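Local coordinates for attachment invasion locus protein (Yersinia pestis, PDB 3QRA) that sits in the outer membrane as a small beta-barrel and promotes attachment to and invasion of eukaryotic cells, by a mechanism not yet known, at residues Ala12-Lys17 against Phe69-Val74. Sequence-based numbering, arbitrary orientation.
Sequences AQSRVK and FKYYSV. With C8E ((hydroxyethyloxy)tri(ethyloxy)octane), chain F.
V16 and F69 meet across the interior of an eight-stranded antiparallel outer-membrane beta-barrel, on strands 5-18 and 66-81, which are not neighbours in the sheet. The spacing supports this reading: the CA atoms of S14 and Y71 stand 8.6 Å apart, those of V16 and F69 9.7 Å apart, too far for backbone pairing, so side chains alone bridge the gap, burying 127 Å² in all.

The apolar part is one methyl against one ring. CG2 of V16 lies 3.7 Å from CZ of F69 and 3.9 Å from its CE2, an oblique approach to the far end of the ring. Both first torsions explain it: CG of F69 is anti to the backbone N (chi1 173°), which carries the ring across the interior, while CG1 of V16 takes the anti place (chi1 -180°) and leaves CG2 beside its own N to do the touching. P27 packs against both residues.

The polar layer beside it is looser between the two strands. OG of S14 comes within 4.3 Å of CD2 of Y71, again obliquely, and its hydrogen bonds run instead to the hydroxyls of T148 and T51. The Y71 hydroxyl bonds to the E137 carboxylate, whose OE2 also binds the S73 hydroxyl; two separate polar clusters result, one linking strands 5-18, 42-53 and 144-156, the other strands 66-81 and 130-141.

On the outer wall, Y72 meets a bound detergent, consistent with a membrane-facing surface: C7 of C8E lies over one face of the Y72 ring, 3.9 Å above its plane and nearer the ring's border than its centre, and O9 of C8E approaches CE1 of Y72 at 3.7 Å.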
loop_
_atom_site.group_PDB
_atom_site.type_symbol
_atom_site.label_atom_id
_atom_site.label_comp_id
_atom_site.label_asym_id
_atom_site.label_seq_id
_atom_site.Cartn_x
_atom_site.Cartn_y
_atom_site.Cartn_z
ATOM N N ALA A 12 3.502 2.590 5.427
ATOM C CA ALA A 12 2.391 2.937 4.541
ATOM C C ALA A 12 1.508 3.989 5.213
ATOM O O ALA A 12 1.257 3.922 6.417
ATOM C CB ALA A 12 1.589 1.693 4.180
ATOM N N GLN A 13 1.049 4.976 4.449
ATOM C CA GLN A 13 0.160 5.982 5.013
ATOM C C GLN A 13 -0.923 6.279 3.984
ATOM O O GLN A 13 -0.622 6.488 2.808
ATOM C CB GLN A 13 0.929 7.256 5.354
ATOM C CG GLN A 13 0.044 8.366 5.903
ATOM C CD GLN A 13 0.653 9.059 7.107
ATOM O OE1 GLN A 13 -0.064 9.520 7.994
ATOM N NE2 GLN A 13 1.980 9.151 7.135
ATOM N N SER A 14 -2.174 6.254 4.421
ATOM C CA SER A 14 -3.301 6.495 3.524
ATOM C C SER A 14 -3.954 7.845 3.801
ATOM O O SER A 14 -3.919 8.356 4.927
ATOM C CB SER A 14 -4.367 5.395 3.666
ATOM O OG SER A 14 -3.874 4.105 3.351
ATOM N N ARG A 15 -4.516 8.422 2.743
ATOM C CA ARG A 15 -5.475 9.503 2.819
ATOM C C ARG A 15 -6.802 8.907 2.371
ATOM O O ARG A 15 -6.847 8.146 1.409
ATOM C CB ARG A 15 -5.084 10.643 1.878
ATOM C CG ARG A 15 -3.842 11.433 2.309
ATOM C CD ARG A 15 -3.680 12.679 1.436
ATOM N NE ARG A 15 -2.588 13.534 1.887
ATOM N N VAL A 16 -7.872 9.231 3.087
ATOM C CA VAL A 16 -9.179 8.662 2.804
ATOM C C VAL A 16 -10.167 9.799 2.595
ATOM O O VAL A 16 -10.316 10.665 3.459
ATOM C CB VAL A 16 -9.660 7.773 3.967
ATOM C CG1 VAL A 16 -11.025 7.178 3.655
ATOM C CG2 VAL A 16 -8.647 6.671 4.234
ATOM N N LYS A 17 -10.852 9.793 1.455
ATOM C CA LYS A 17 -11.748 10.901 1.119
ATOM C C LYS A 17 -13.088 10.427 0.557
ATOM O O LYS A 17 -13.123 9.648 -0.382
ATOM C CB LYS A 17 -11.067 11.812 0.089
ATOM C CG LYS A 17 -11.966 12.926 -0.477
ATOM C CD LYS A 17 -12.170 14.057 0.504
ATOM C CE LYS A 17 -13.255 15.027 0.001
ATOM N NZ LYS A 17 -13.082 16.371 0.560
ATOM N N PHE A 69 -11.078 2.348 11.280
ATOM C CA PHE A 69 -10.879 2.175 9.848
ATOM C C PHE A 69 -9.736 1.217 9.605
ATOM O O PHE A 69 -8.718 1.261 10.306
ATOM C CB PHE A 69 -10.571 3.513 9.168
ATOM C CG PHE A 69 -10.183 3.380 7.716
ATOM C CD1 PHE A 69 -11.158 3.312 6.725
ATOM C CD2 PHE A 69 -8.844 3.311 7.339
ATOM C CE1 PHE A 69 -10.802 3.174 5.384
ATOM C CE2 PHE A 69 -8.485 3.184 6.002
ATOM C CZ PHE A 69 -9.467 3.119 5.028
ATOM N N LYS A 70 -9.908 0.353 8.608
ATOM C CA LYS A 70 -8.839 -0.546 8.196
ATOM C C LYS A 70 -8.873 -0.700 6.691
ATOM O O LYS A 70 -9.943 -0.785 6.095
ATOM C CB LYS A 70 -9.012 -1.914 8.853
ATOM N N TYR A 71 -7.705 -0.716 6.092
ATOM C CA TYR A 71 -7.530 -0.931 4.669
ATOM C C TYR A 71 -6.408 -1.929 4.451
ATOM O O TYR A 71 -5.391 -1.842 5.017
ATOM C CB TYR A 71 -7.161 0.370 3.987
ATOM C CG TYR A 71 -6.771 0.267 2.517
ATOM C CD1 TYR A 71 -7.717 0.163 1.543
ATOM C CD2 TYR A 71 -5.450 0.287 2.126
ATOM C CE1 TYR A 71 -7.362 0.092 0.216
ATOM C CE2 TYR A 71 -5.106 0.227 0.793
ATOM C CZ TYR A 71 -6.071 0.128 -0.151
ATOM O OH TYR A 71 -5.741 0.058 -1.454
ATOM N N TYR A 72 -6.630 -2.876 3.585
ATOM C CA TYR A 72 -5.542 -3.598 3.076
ATOM C C TYR A 72 -5.642 -3.996 1.628
ATOM O O TYR A 72 -6.678 -3.926 1.042
ATOM C CB TYR A 72 -5.222 -4.778 3.890
ATOM C CG TYR A 72 -6.266 -5.767 4.017
ATOM C CD1 TYR A 72 -7.176 -5.695 5.052
ATOM C CD2 TYR A 72 -6.302 -6.846 3.163
ATOM C CE1 TYR A 72 -8.141 -6.652 5.177
ATOM C CE2 TYR A 72 -7.248 -7.834 3.274
ATOM C CZ TYR A 72 -8.184 -7.756 4.282
ATOM O OH TYR A 72 -9.138 -8.762 4.381
ATOM N N SER A 73 -4.498 -4.360 1.096
ATOM C CA SER A 73 -4.480 -4.587 -0.337
ATOM C C SER A 73 -3.437 -5.624 -0.697
ATOM O O SER A 73 -2.421 -5.777 -0.007
ATOM C CB SER A 73 -4.214 -3.281 -1.089
ATOM O OG SER A 73 -2.891 -2.809 -0.884
ATOM N N VAL A 74 -3.713 -6.338 -1.784
ATOM C CA VAL A 74 -2.750 -7.265 -2.356
ATOM C C VAL A 74 -2.703 -6.910 -3.831
ATOM O O VAL A 74 -3.738 -6.913 -4.516
ATOM C CB VAL A 74 -3.155 -8.736 -2.165
ATOM C CG1 VAL A 74 -2.191 -9.666 -2.924
ATOM C CG2 VAL A 74 -3.144 -9.098 -0.692
HETATM C C1 C8E F . 1.319 -10.069 7.254
HETATM C C2 C8E F . 0.115 -9.314 7.806
HETATM C C3 C8E F . -1.189 -9.981 7.385
HETATM C C4 C8E F . -2.323 -9.647 8.348
HETATM C C5 C8E F . -3.494 -9.015 7.606
HETATM C C6 C8E F . -4.788 -9.766 7.893
HETATM C C7 C8E F . -6.013 -8.912 7.585
HETATM C C8 C8E F . -7.290 -9.731 7.737
HETATM O O9 C8E F . -8.357 -8.886 8.105
#